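Local atomic coordinates of chloramphenicol acetyltransferase (Bacteroides thetaiotaomicron, PDB entry 2I9D), a protein that probably transfers an acetyl group from acetyl-CoA to a hydroxyl of chloramphenicol. Residues 27-32 and 162-167; 59-64 and 145-150; 81-86 and 141-146; 171-176 and 193-198. All blocks are in the same frame, centred on the assembly; numbering follows the deposited sequence.

Overall arrangement
Contacts 2 and 4 lie deep in the subunit and share the mixed sheet: strand 146-151 of contact 2 runs beside strand 174-183 of contact 4, and their centres are about 10 Å apart. Contact 2 is purely apolar, helix against sheet, whereas contact 4 adds backbone hydrogen bonds between strands. Contacts 1 and 3 are farther out, their centres about 14 and 13 Å from the chain centre, though still largely buried. Each sets an irregular loop against a strand end, contact 1 through amides and a water, contact 3 through a tyrosine ring and hydroxyl. Contact 1 borders both other subunits and meets contact 4 through Ser31 and Thr194; contact 3 shares Gly145 and Leu146 with contact 2.

Contact 1: 27-32 and 162-167; sequences NPQLSI and GTQEKR
Polar side chains carry the contact between Gln29, at the start of strand 29-37, and Thr163 and Gln164 of the loop after strand 159-160. One direct hydrogen bond joins the segments: Gln29 NE2 gives a weak but nearly straight bond to Thr163 O, 3.4 Å long with 169° at the hydrogen. A water adds a second link, accepting weakly from Gln29 NE2 and donating to Gly162 O at 2.9 Å. Gln29 OE1 accepts from Asn170 N.

Van der Waals packing centres on Gln164. Its CG, anti to the backbone N (chi1 -171°), lies 3.5 Å from Gln29 NE2, and the extended chain carries Gln164 OE1 to 3.4 Å from Asn27 CB. The amide planes of Asn27 and Gln164 are turned 35° apart. Pro28 CD rests 3.3 Å from Arg167 O.

Each segment also has an internal bond. Asn27 OD1 accepts from Gln29 N, from above its carbonyl plane, making an Asx turn; Gln164 NE2 donates to Lys166 O and Gln26 O. The second subunit continues the sheet beyond Ser31 and Ile32, and backbone hydrogen bonds join Gln164 and Glu165 to the third.

The side chain of Pro28 lies about 6 Å from that of His197, the predicted proton acceptor, placing the contact beside the probable active site at a subunit interface. Bonds at both ends of the Gln29 amide, though weak at NE2, are likely to limit its flipping, and the join is mostly between polar groups.

Contact 2: 59-64 and 145-150; sequences AVLRAA and GLILLS
Val60, Leu61 and Ala64 of helix 52-66 pack on Ile147 and Leu149 of strand 146-151, a helix-on-sheet layer of the alpha/beta fold of the CoA-dependent acyltransferases. The helical segment and the strand run nearly antiparallel, with 153° between their N-to-C directions, and their axes approach to 9.8 Å. Every side-chain contact across that spacing is apolar, and no hydrogen bond joins the two segments.

The backbone supplies the pattern. Val60, Leu61 and Ala64 bring one side of the helix to the sheet, and Ala64 N donates to Val60 O one turn back. On the strand, Ile147 and Leu149, two residues apart, direct their CB atoms toward the helix.

The apolar contacts form two groups. Ile147 takes the larger share: its CG1 sits between the backbone N and the carbonyl carbon (chi1 58°), and CD1 continues from it to meet both Val60 and Ala64. Ile147 CD1 is 3.9 Å from Ala64 CB, while Ile147 CG1 is touched by Leu61 CD1 at 4.0 Å. Neighbouring parts of the core complete the surroundings, with Met88 against Ile147 and Leu149, and Leu175 against Val60.

The second group is smaller: Leu149 CD1 faces both methyls of Val60, at 3.9 Å from CG2 and 4.0 Å from CG1. Val60 CG1 also reaches the other strand residue, lying 3.7 Å from Ile147 CD1.

Contact 3: 81-86 and 141-146; sequences VLYDTI and DGDYGL
The ring of Tyr83 lies flat over Gly145, whose CA is 3.5 Å from the ring centroid and only 11° off the ring normal, a CH-pi contact over the centre of the face. Tyr83 CG lies anti to the carbonyl carbon (chi1 -76°), which points the ring axis at the loop; Tyr144 N donates to Tyr83 OH at 3.2 Å, almost straight. The same hydroxyl is also hydrogen-bonded to Asp75 OD1. Asp143 approaches obliquely, its carboxylate 28° from the ring plane and OD1 3.6 Å from Tyr83 CE1.

Tyr83 ends strand 80-83, the middle strand of the small antiparallel sheet with 5-7 and 72-74. The loop that receives the ring leaves helix 133-141 through a Schellman motif, with Gly142 at positive phi, and then folds into an Asx turn in which Gly145 N donates to Asp143 OD1 at 3.0 Å. Asp143 OD2 forms a salt bridge with Arg104. Gly145 centres an inverse gamma turn; a CB on this residue would collide with Tyr83 CD1. An alanine at Tyr83 would probably leave the N-H of Tyr144 without this acceptor and open a gap over the CA of Gly145.

Both branches of Ile86 touch the loop: Ile86 CG2 lies 3.7 Å from Leu146 C, and Ile86 CD1 lies 3.7 Å from Gly145 CA. Ile86 CA makes a CA-H...O contact of 3.5 Å with Gly145 O.

Contact 4: 171-176 and 193-198; sequences NYPLLN and MTIHHG
An antiparallel strand pairing sets Leu174 and Leu175 beside Met193 and Thr194, in the hairpin of strands 174-183 and 186-196 inside the mixed sheet. The short strand segments run 162° apart, with axes 4.8 Å from each other at closest. Leu174 and Thr194 form a hydrogen-bonded pair: Thr194 N donates to Leu174 O at 2.9 Å, whereas the return bond from Leu174 N to Thr194 O is weak at 3.5 Å. The longer bond lies on the side of the pair away from the hairpin turn, where a water donates to both Tyr172 O and Thr194 O.

Leu175 and Met193, a selenomethionine, form the adjacent non-hydrogen-bonded pair. The two side chains run alongside each other on the same face of the sheet, with Leu175 CG 3.7 Å from Met193 CB. The bend at chi3 (-40°) places Met193 CE 3.9 Å from Leu175 CD2. Phe208 of helix 202-216 packs on both residues. An alanine at Leu175 would probably open a gap beside the CB and CE of Met193, leaving its terminal methyl freer to turn.

Pro173 crosses Ile195 at about a right angle, Pro173 CB meeting Ile195 CG2 at 4.1 Å. Thr194 OG1 bonds Ser31 OG on the next strand. Strand 186-196 then leads directly to His197, the predicted proton acceptor; His196 and His197 begin the HHxxxDG sequence characteristic of CoA-dependent acyltransferases.

Contact 1: 27-32 and 162-167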
loop_
_atom_site.group_PDB
_atom_site.type_symbol
_atom_site.label_atom_id
_atom_site.label_comp_id
_atom_site.label_asym_id
_atom_site.label_seq_id
_atom_site.Cartn_x
_atom_site.Cartn_y
_atom_site.Cartn_z
ATOM N N ASN A 27 -10.147 -10.770 3.228
ATOM C CA ASN A 27 -8.968 -10.088 3.695
ATOM C C ASN A 27 -9.360 -9.117 4.808
ATOM O O ASN A 27 -9.892 -8.051 4.525
ATOM C CB ASN A 27 -8.293 -9.368 2.508
ATOM C CG ASN A 27 -7.231 -8.419 2.942
ATOM O OD1 ASN A 27 -6.720 -8.513 4.057
ATOM N ND2 ASN A 27 -6.906 -7.479 2.090
ATOM N N PRO A 28 -9.137 -9.506 6.082
ATOM C CA PRO A 28 -9.429 -8.685 7.284
ATOM C C PRO A 28 -8.310 -7.717 7.673
ATOM O O PRO A 28 -8.378 -7.103 8.732
ATOM C CB PRO A 28 -9.546 -9.738 8.387
ATOM C CG PRO A 28 -8.528 -10.767 7.992
ATOM C CD PRO A 28 -8.601 -10.835 6.462
ATOM N N GLN A 29 -7.305 -7.575 6.812
ATOM C CA GLN A 29 -6.087 -6.857 7.174
ATOM C C GLN A 29 -6.133 -5.471 6.619
ATOM O O GLN A 29 -6.716 -5.214 5.566
ATOM C CB GLN A 29 -4.853 -7.543 6.588
ATOM C CG GLN A 29 -4.717 -9.010 6.993
ATOM C CD GLN A 29 -3.403 -9.615 6.596
ATOM O OE1 GLN A 29 -2.814 -10.366 7.362
ATOM N NE2 GLN A 29 -2.927 -9.295 5.390
ATOM N N LEU A 30 -5.464 -4.567 7.302
ATOM C CA LEU A 30 -5.136 -3.355 6.587
ATOM C C LEU A 30 -3.661 -3.029 6.606
ATOM O O LEU A 30 -2.971 -3.359 7.578
ATOM C CB LEU A 30 -6.097 -2.191 6.941
ATOM C CG LEU A 30 -6.042 -0.942 7.809
ATOM C CD1 LEU A 30 -4.767 -0.116 7.635
ATOM C CD2 LEU A 30 -7.227 -0.177 7.264
ATOM N N SER A 31 -3.181 -2.407 5.528
ATOM C CA SER A 31 -1.807 -1.871 5.514
ATOM C C SER A 31 -1.815 -0.359 5.583
ATOM O O SER A 31 -2.675 0.303 5.016
ATOM C CB SER A 31 -1.022 -2.304 4.264
ATOM O OG SER A 31 -1.083 -3.691 4.082
ATOM N N ILE A 32 -0.811 0.195 6.236
ATOM C CA ILE A 32 -0.708 1.636 6.313
ATOM C C ILE A 32 0.764 1.966 6.261
ATOM O O ILE A 32 1.576 1.195 6.772
ATOM C CB ILE A 32 -1.358 2.190 7.633
ATOM C CG1 ILE A 32 -1.187 3.719 7.756
ATOM C CG2 ILE A 32 -0.819 1.430 8.889
ATOM C CD1 ILE A 32 -2.050 4.350 8.852
ATOM N N GLY A 162 1.444 -5.563 2.901
ATOM C CA GLY A 162 1.862 -6.891 3.261
ATOM C C GLY A 162 1.230 -7.981 2.413
ATOM O O GLY A 162 0.148 -7.801 1.791
ATOM N N THR A 163 1.930 -9.119 2.388
ATOM C CA THR A 163 1.374 -10.392 1.943
ATOM C C THR A 163 0.259 -10.868 2.900
ATOM O O THR A 163 0.050 -10.306 3.972
ATOM C CB THR A 163 2.494 -11.472 1.839
ATOM O OG1 THR A 163 3.285 -11.448 3.020
ATOM C CG2 THR A 163 3.392 -11.195 0.668
ATOM N N GLN A 164 -0.475 -11.884 2.498
ATOM C CA GLN A 164 -1.465 -12.457 3.366
ATOM C C GLN A 164 -1.372 -14.007 3.259
ATOM O O GLN A 164 -1.633 -14.581 2.192
ATOM C CB GLN A 164 -2.860 -11.925 2.979
ATOM C CG GLN A 164 -3.974 -12.280 3.965
ATOM C CD GLN A 164 -5.376 -12.105 3.349
ATOM O OE1 GLN A 164 -5.562 -11.370 2.358
ATOM N NE2 GLN A 164 -6.360 -12.794 3.923
ATOM N N GLU A 165 -1.002 -14.671 4.348
ATOM C CA GLU A 165 -0.840 -16.115 4.304
ATOM C C GLU A 165 -2.144 -16.897 4.092
ATOM O O GLU A 165 -2.233 -17.794 3.238
ATOM C CB GLU A 165 -0.115 -16.638 5.546
ATOM C CG GLU A 165 -0.115 -18.184 5.597
ATOM C CD GLU A 165 0.747 -18.779 6.700
ATOM O OE1 GLU A 165 1.383 -18.005 7.447
ATOM O OE2 GLU A 165 0.797 -20.041 6.802
ATOM N N LYS A 166 -3.145 -16.542 4.880
ATOM C CA LYS A 166 -4.385 -17.285 4.993
ATOM C C LYS A 166 -5.558 -16.314 5.151
ATOM O O LYS A 166 -5.352 -15.129 5.336
ATOM C CB LYS A 166 -4.317 -18.280 6.183
ATOM C CG LYS A 166 -3.996 -17.659 7.507
ATOM C CD LYS A 166 -3.680 -18.708 8.562
ATOM C CE LYS A 166 -2.211 -18.860 8.736
ATOM N NZ LYS A 166 -1.847 -19.639 9.960
ATOM N N ARG A 167 -6.773 -16.848 5.058
ATOM C CA ARG A 167 -8.004 -16.078 5.161
ATOM C C ARG A 167 -8.184 -15.282 6.453
ATOM O O ARG A 167 -8.636 -14.139 6.408
ATOM C CB ARG A 167 -9.216 -16.974 4.891
ATOM C CG ARG A 167 -10.403 -16.202 4.374
ATOM C CD ARG A 167 -11.684 -17.005 4.445
ATOM N NE ARG A 167 -12.839 -16.162 4.108
ATOM C CZ ARG A 167 -13.219 -15.836 2.868
ATOM N NH1 ARG A 167 -12.533 -16.263 1.816
ATOM N NH2 ARG A 167 -14.301 -15.076 2.676
HETATM O O HOH W 1 -2.550 -7.821 2.765
#

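Contact 2: 59-64 and 145-150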
loop_
_atom_site.group_PDB
_atom_site.type_symbol
_atom_site.label_atom_id
_atom_site.label_comp_id
_atom_site.label_asym_id
_atom_site.label_seq_id
_atom_site.Cartn_x
_atom_site.Cartn_y
_atom_site.Cartn_z
ATOM N N ALA A 59 12.226 1.190 19.212
ATOM C CA ALA A 59 11.086 2.119 19.221
ATOM C C ALA A 59 9.812 1.421 18.779
ATOM O O ALA A 59 8.763 1.562 19.416
ATOM C CB ALA A 59 11.370 3.331 18.338
ATOM N N VAL A 60 9.911 0.660 17.687
ATOM C CA VAL A 60 8.763 -0.036 17.130
ATOM C C VAL A 60 8.306 -1.155 18.082
ATOM O O VAL A 60 7.101 -1.310 18.340
ATOM C CB VAL A 60 9.084 -0.585 15.697
ATOM C CG1 VAL A 60 8.088 -1.693 15.271
ATOM C CG2 VAL A 60 9.114 0.535 14.684
ATOM N N LEU A 61 9.270 -1.929 18.592
ATOM C CA LEU A 61 8.963 -3.085 19.458
ATOM C C LEU A 61 8.314 -2.630 20.782
ATOM O O LEU A 61 7.347 -3.258 21.270
ATOM C CB LEU A 61 10.214 -3.935 19.729
ATOM C CG LEU A 61 10.023 -5.274 20.456
ATOM C CD1 LEU A 61 9.076 -6.200 19.696
ATOM C CD2 LEU A 61 11.342 -5.944 20.670
ATOM N N ARG A 62 8.843 -1.532 21.326
ATOM C CA ARG A 62 8.328 -0.929 22.544
ATOM C C ARG A 62 6.906 -0.413 22.377
ATOM O O ARG A 62 6.073 -0.648 23.243
ATOM C CB ARG A 62 9.253 0.186 23.043
ATOM C CG ARG A 62 8.764 0.857 24.355
ATOM C CD ARG A 62 9.901 1.521 25.127
ATOM N NE ARG A 62 9.408 2.390 26.195
ATOM C CZ ARG A 62 10.193 3.113 26.996
ATOM N NH1 ARG A 62 11.523 3.066 26.855
ATOM N NH2 ARG A 62 9.650 3.890 27.937
ATOM N N ALA A 63 6.618 0.274 21.271
ATOM C CA ALA A 63 5.246 0.735 20.987
ATOM C C ALA A 63 4.215 -0.402 20.896
ATOM O O ALA A 63 3.070 -0.258 21.337
ATOM C CB ALA A 63 5.220 1.602 19.728
ATOM N N ALA A 64 4.634 -1.541 20.342
ATOM C CA ALA A 64 3.751 -2.704 20.158
ATOM C C ALA A 64 3.451 -3.359 21.508
ATOM O O ALA A 64 2.344 -3.860 21.760
ATOM C CB ALA A 64 4.392 -3.707 19.210
ATOM N N GLY A 145 3.429 -14.418 19.505
ATOM C CA GLY A 145 3.667 -13.230 20.331
ATOM C C GLY A 145 4.890 -12.493 19.847
ATOM O O GLY A 145 5.906 -12.350 20.572
ATOM N N LEU A 146 4.786 -12.035 18.607
ATOM C CA LEU A 146 5.897 -11.435 17.867
ATOM C C LEU A 146 5.384 -10.380 16.885
ATOM O O LEU A 146 4.232 -10.401 16.505
ATOM C CB LEU A 146 6.618 -12.514 17.037
ATOM C CG LEU A 146 7.319 -13.650 17.776
ATOM C CD1 LEU A 146 7.248 -14.861 16.888
ATOM C CD2 LEU A 146 8.760 -13.265 18.123
ATOM N N ILE A 147 6.263 -9.476 16.477
ATOM C CA ILE A 147 6.049 -8.658 15.271
ATOM C C ILE A 147 7.293 -8.869 14.436
ATOM O O ILE A 147 8.248 -9.479 14.919
ATOM C CB ILE A 147 5.764 -7.151 15.560
ATOM C CG1 ILE A 147 6.912 -6.495 16.361
ATOM C CG2 ILE A 147 4.445 -7.022 16.302
ATOM C CD1 ILE A 147 6.824 -4.931 16.442
ATOM N N LEU A 148 7.253 -8.449 13.175
ATOM C CA LEU A 148 8.392 -8.662 12.266
ATOM C C LEU A 148 8.616 -7.392 11.489
ATOM O O LEU A 148 7.665 -6.820 10.951
ATOM C CB LEU A 148 8.170 -9.849 11.303
ATOM C CG LEU A 148 9.299 -10.087 10.270
ATOM C CD1 LEU A 148 9.436 -11.571 9.910
ATOM C CD2 LEU A 148 9.102 -9.206 8.988
ATOM N N LEU A 149 9.868 -6.953 11.451
ATOM C CA LEU A 149 10.185 -5.726 10.770
ATOM C C LEU A 149 11.315 -5.990 9.806
ATOM O O LEU A 149 12.339 -6.587 10.160
ATOM C CB LEU A 149 10.498 -4.567 11.743
ATOM C CG LEU A 149 10.790 -3.204 11.083
ATOM C CD1 LEU A 149 10.341 -2.057 11.970
ATOM C CD2 LEU A 149 12.305 -3.055 10.754
ATOM N N SER A 150 11.107 -5.548 8.578
ATOM C CA SER A 150 12.095 -5.688 7.523
ATOM C C SER A 150 12.635 -4.292 7.134
ATOM O O SER A 150 11.853 -3.411 6.812
ATOM C CB SER A 150 11.452 -6.417 6.340
ATOM O OG SER A 150 12.280 -6.279 5.210
#

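Contact 3: 81-86 and 141-146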
loop_
_atom_site.group_PDB
_atom_site.type_symbol
_atom_site.label_atom_id
_atom_site.label_comp_id
_atom_site.label_asym_id
_atom_site.label_seq_id
_atom_site.Cartn_x
_atom_site.Cartn_y
_atom_site.Cartn_z
ATOM N N VAL A 81 -6.220 -14.506 21.489
ATOM C CA VAL A 81 -5.348 -14.464 22.647
ATOM C C VAL A 81 -4.654 -13.111 22.769
ATOM O O VAL A 81 -4.494 -12.388 21.792
ATOM C CB VAL A 81 -4.274 -15.582 22.588
ATOM C CG1 VAL A 81 -4.932 -16.957 22.614
ATOM C CG2 VAL A 81 -3.408 -15.432 21.346
ATOM N N LEU A 82 -4.229 -12.782 23.977
ATOM C CA LEU A 82 -3.469 -11.575 24.222
ATOM C C LEU A 82 -2.162 -12.014 24.873
ATOM O O LEU A 82 -2.200 -12.600 25.933
ATOM C CB LEU A 82 -4.276 -10.614 25.126
ATOM C CG LEU A 82 -3.540 -9.447 25.814
ATOM C CD1 LEU A 82 -3.054 -8.410 24.813
ATOM C CD2 LEU A 82 -4.388 -8.761 26.912
ATOM N N TYR A 83 -1.025 -11.758 24.228
ATOM C CA TYR A 83 0.302 -12.103 24.773
ATOM C C TYR A 83 0.786 -11.069 25.803
ATOM O O TYR A 83 0.575 -9.877 25.619
ATOM C CB TYR A 83 1.345 -12.267 23.642
ATOM C CG TYR A 83 1.224 -13.570 22.867
ATOM C CD1 TYR A 83 2.015 -14.688 23.182
ATOM C CD2 TYR A 83 0.298 -13.699 21.840
ATOM C CE1 TYR A 83 1.880 -15.911 22.444
ATOM C CE2 TYR A 83 0.153 -14.891 21.125
ATOM C CZ TYR A 83 0.934 -15.991 21.424
ATOM O OH TYR A 83 0.745 -17.157 20.692
ATOM N N ASP A 84 1.434 -11.516 26.880
ATOM C CA ASP A 84 1.975 -10.597 27.880
ATOM C C ASP A 84 3.005 -9.720 27.199
ATOM O O ASP A 84 3.049 -8.520 27.421
ATOM C CB ASP A 84 2.707 -11.341 29.018
ATOM C CG ASP A 84 1.761 -12.133 29.967
ATOM O OD1 ASP A 84 0.541 -12.289 29.689
ATOM O OD2 ASP A 84 2.287 -12.613 31.015
ATOM N N THR A 85 3.850 -10.349 26.386
ATOM C CA THR A 85 5.027 -9.700 25.823
ATOM C C THR A 85 5.186 -10.082 24.334
ATOM O O THR A 85 4.885 -11.219 23.926
ATOM C CB THR A 85 6.295 -10.057 26.661
ATOM O OG1 THR A 85 6.182 -9.436 27.941
ATOM C CG2 THR A 85 7.574 -9.580 26.023
ATOM N N ILE A 86 5.664 -9.111 23.558
ATOM C CA ILE A 86 5.877 -9.236 22.125
ATOM C C ILE A 86 7.366 -9.081 21.838
ATOM O O ILE A 86 7.995 -8.109 22.272
ATOM C CB ILE A 86 5.043 -8.161 21.350
ATOM C CG1 ILE A 86 3.549 -8.327 21.641
ATOM C CG2 ILE A 86 5.321 -8.200 19.831
ATOM C CD1 ILE A 86 2.978 -9.729 21.372
ATOM N N ASP A 141 6.166 -23.798 16.689
ATOM C CA ASP A 141 5.953 -23.599 18.120
ATOM C C ASP A 141 4.581 -23.075 18.529
ATOM O O ASP A 141 4.233 -23.113 19.713
ATOM C CB ASP A 141 6.911 -22.535 18.569
ATOM C CG ASP A 141 7.865 -23.015 19.561
ATOM O OD1 ASP A 141 7.745 -22.512 20.715
ATOM O OD2 ASP A 141 8.731 -23.856 19.189
ATOM N N GLY A 142 3.836 -22.508 17.584
ATOM C CA GLY A 142 2.605 -21.789 17.917
ATOM C C GLY A 142 2.857 -20.505 18.689
ATOM O O GLY A 142 1.999 -20.076 19.427
ATOM N N ASP A 143 4.034 -19.893 18.546
ATOM C CA ASP A 143 4.302 -18.628 19.233
ATOM C C ASP A 143 4.074 -17.474 18.257
ATOM O O ASP A 143 4.907 -17.214 17.371
ATOM C CB ASP A 143 5.709 -18.594 19.836
ATOM C CG ASP A 143 5.960 -17.359 20.718
ATOM O OD1 ASP A 143 5.062 -16.528 20.926
ATOM O OD2 ASP A 143 7.094 -17.190 21.194
ATOM N N TYR A 144 2.925 -16.801 18.407
ATOM C CA TYR A 144 2.601 -15.644 17.565
ATOM C C TYR A 144 2.818 -14.324 18.328
ATOM O O TYR A 144 2.445 -13.250 17.852
ATOM C CB TYR A 144 1.174 -15.727 17.012
ATOM C CG TYR A 144 0.879 -16.923 16.137
ATOM C CD1 TYR A 144 1.905 -17.713 15.612
ATOM C CD2 TYR A 144 -0.438 -17.235 15.789
ATOM C CE1 TYR A 144 1.635 -18.806 14.799
ATOM C CE2 TYR A 144 -0.717 -18.332 14.973
ATOM C CZ TYR A 144 0.332 -19.119 14.504
ATOM O OH TYR A 144 0.058 -20.194 13.698
ATOM N N GLY A 145 3.429 -14.418 19.505
ATOM C CA GLY A 145 3.667 -13.230 20.331
ATOM C C GLY A 145 4.890 -12.493 19.847
ATOM O O GLY A 145 5.906 -12.350 20.572
ATOM N N LEU A 146 4.786 -12.035 18.607
ATOM C CA LEU A 146 5.897 -11.435 17.867
ATOM C C LEU A 146 5.384 -10.380 16.885
ATOM O O LEU A 146 4.232 -10.401 16.505
ATOM C CB LEU A 146 6.618 -12.514 17.037
ATOM C CG LEU A 146 7.319 -13.650 17.776
ATOM C CD1 LEU A 146 7.248 -14.861 16.888
ATOM C CD2 LEU A 146 8.760 -13.265 18.123
#

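Contact 4: 171-176 and 193-198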
loop_
_atom_site.group_PDB
_atom_site.type_symbol
_atom_site.label_atom_id
_atom_site.label_comp_id
_atom_site.label_asym_id
_atom_site.label_seq_id
_atom_site.Cartn_x
_atom_site.Cartn_y
_atom_site.Cartn_z
ATOM N N ASN A 171 -0.210 -14.531 10.782
ATOM C CA ASN A 171 -0.092 -14.899 12.208
ATOM C C ASN A 171 0.257 -13.726 13.128
ATOM O O ASN A 171 -0.223 -13.675 14.262
ATOM C CB ASN A 171 0.902 -16.044 12.396
ATOM C CG ASN A 171 0.485 -17.280 11.652
ATOM O OD1 ASN A 171 -0.700 -17.609 11.605
ATOM N ND2 ASN A 171 1.445 -17.956 11.024
ATOM N N TYR A 172 1.070 -12.789 12.636
ATOM C CA TYR A 172 1.442 -11.572 13.384
ATOM C C TYR A 172 1.638 -10.346 12.456
ATOM O O TYR A 172 1.710 -10.488 11.244
ATOM C CB TYR A 172 2.682 -11.809 14.266
ATOM C CG TYR A 172 3.695 -12.709 13.617
ATOM C CD1 TYR A 172 4.627 -12.204 12.687
ATOM C CD2 TYR A 172 3.706 -14.075 13.892
ATOM C CE1 TYR A 172 5.549 -13.038 12.073
ATOM C CE2 TYR A 172 4.620 -14.922 13.275
ATOM C CZ TYR A 172 5.544 -14.405 12.374
ATOM O OH TYR A 172 6.440 -15.266 11.761
ATOM N N PRO A 173 1.649 -9.133 13.030
ATOM C CA PRO A 173 1.972 -7.884 12.293
ATOM C C PRO A 173 3.314 -7.922 11.574
ATOM O O PRO A 173 4.304 -8.387 12.116
ATOM C CB PRO A 173 1.964 -6.809 13.388
ATOM C CG PRO A 173 1.008 -7.350 14.410
ATOM C CD PRO A 173 1.253 -8.854 14.420
ATOM N N LEU A 174 3.295 -7.427 10.340
ATOM C CA LEU A 174 4.435 -7.336 9.458
ATOM C C LEU A 174 4.710 -5.841 9.202
ATOM O O LEU A 174 3.801 -5.082 8.900
ATOM C CB LEU A 174 4.115 -8.065 8.131
ATOM C CG LEU A 174 3.978 -9.603 8.125
ATOM C CD1 LEU A 174 3.848 -10.184 6.705
ATOM C CD2 LEU A 174 5.183 -10.249 8.878
ATOM N N LEU A 175 5.966 -5.430 9.351
ATOM C CA LEU A 175 6.351 -4.022 9.228
ATOM C C LEU A 175 7.544 -3.895 8.297
ATOM O O LEU A 175 8.287 -4.866 8.076
ATOM C CB LEU A 175 6.709 -3.379 10.585
ATOM C CG LEU A 175 5.593 -3.185 11.620
ATOM C CD1 LEU A 175 5.484 -4.389 12.588
ATOM C CD2 LEU A 175 5.813 -1.903 12.383
ATOM N N ASN A 176 7.694 -2.692 7.756
ATOM C CA ASN A 176 8.782 -2.307 6.897
ATOM C C ASN A 176 9.255 -0.938 7.296
ATOM O O ASN A 176 8.423 -0.030 7.504
ATOM C CB ASN A 176 8.293 -2.207 5.468
ATOM C CG ASN A 176 7.855 -3.541 4.916
ATOM O OD1 ASN A 176 8.677 -4.314 4.420
ATOM N ND2 ASN A 176 6.556 -3.808 4.969
HETATM N N MSE A 193 3.024 -0.949 7.820
HETATM C CA MSE A 193 2.612 -2.094 8.597
HETATM C C MSE A 193 1.294 -2.696 8.128
HETATM O O MSE A 193 0.453 -2.016 7.562
HETATM C CB MSE A 193 2.575 -1.760 10.097
HETATM C CG MSE A 193 1.526 -0.743 10.500
HETATM SE SE MSE A 193 1.643 -0.175 12.412
HETATM C CE MSE A 193 2.043 -1.935 13.266
ATOM N N THR A 194 1.149 -3.995 8.381
ATOM C CA THR A 194 -0.042 -4.754 8.056
ATOM C C THR A 194 -0.597 -5.401 9.328
ATOM O O THR A 194 0.086 -6.155 10.006
ATOM C CB THR A 194 0.265 -5.773 6.953
ATOM O OG1 THR A 194 0.614 -5.043 5.790
ATOM C CG2 THR A 194 -0.939 -6.680 6.616
ATOM N N ILE A 195 -1.825 -5.046 9.676
ATOM C CA ILE A 195 -2.413 -5.514 10.920
ATOM C C ILE A 195 -3.771 -6.155 10.631
ATOM O O ILE A 195 -4.261 -6.061 9.510
ATOM C CB ILE A 195 -2.452 -4.381 12.060
ATOM C CG1 ILE A 195 -3.062 -3.045 11.569
ATOM C CG2 ILE A 195 -1.021 -4.136 12.627
ATOM C CD1 ILE A 195 -4.527 -3.102 11.117
ATOM N N HIS A 196 -4.344 -6.843 11.619
ATOM C CA HIS A 196 -5.685 -7.407 11.469
ATOM C C HIS A 196 -6.669 -6.344 11.960
ATOM O O HIS A 196 -6.563 -5.906 13.091
ATOM C CB HIS A 196 -5.810 -8.677 12.322
ATOM C CG HIS A 196 -7.016 -9.497 12.016
ATOM N ND1 HIS A 196 -8.296 -9.067 12.287
ATOM C CD2 HIS A 196 -7.137 -10.744 11.499
ATOM C CE1 HIS A 196 -9.158 -9.992 11.911
ATOM N NE2 HIS A 196 -8.479 -11.030 11.456
ATOM N N HIS A 197 -7.608 -5.929 11.120
ATOM C CA HIS A 197 -8.544 -4.865 11.492
ATOM C C HIS A 197 -9.480 -5.256 12.669
ATOM O O HIS A 197 -10.065 -4.371 13.329
ATOM C CB HIS A 197 -9.382 -4.445 10.274
ATOM C CG HIS A 197 -9.901 -3.038 10.338
ATOM N ND1 HIS A 197 -10.168 -2.387 11.527
ATOM C CD2 HIS A 197 -10.235 -2.168 9.351
ATOM C CE1 HIS A 197 -10.620 -1.174 11.266
ATOM N NE2 HIS A 197 -10.662 -1.013 9.955
ATOM N N GLY A 198 -9.650 -6.563 12.907
ATOM C CA GLY A 198 -10.407 -7.059 14.061
ATOM C C GLY A 198 -9.835 -6.596 15.392
ATOM O O GLY A 198 -10.572 -6.439 16.365
HETATM O O HOH W 2 0.353 -9.016 9.264
#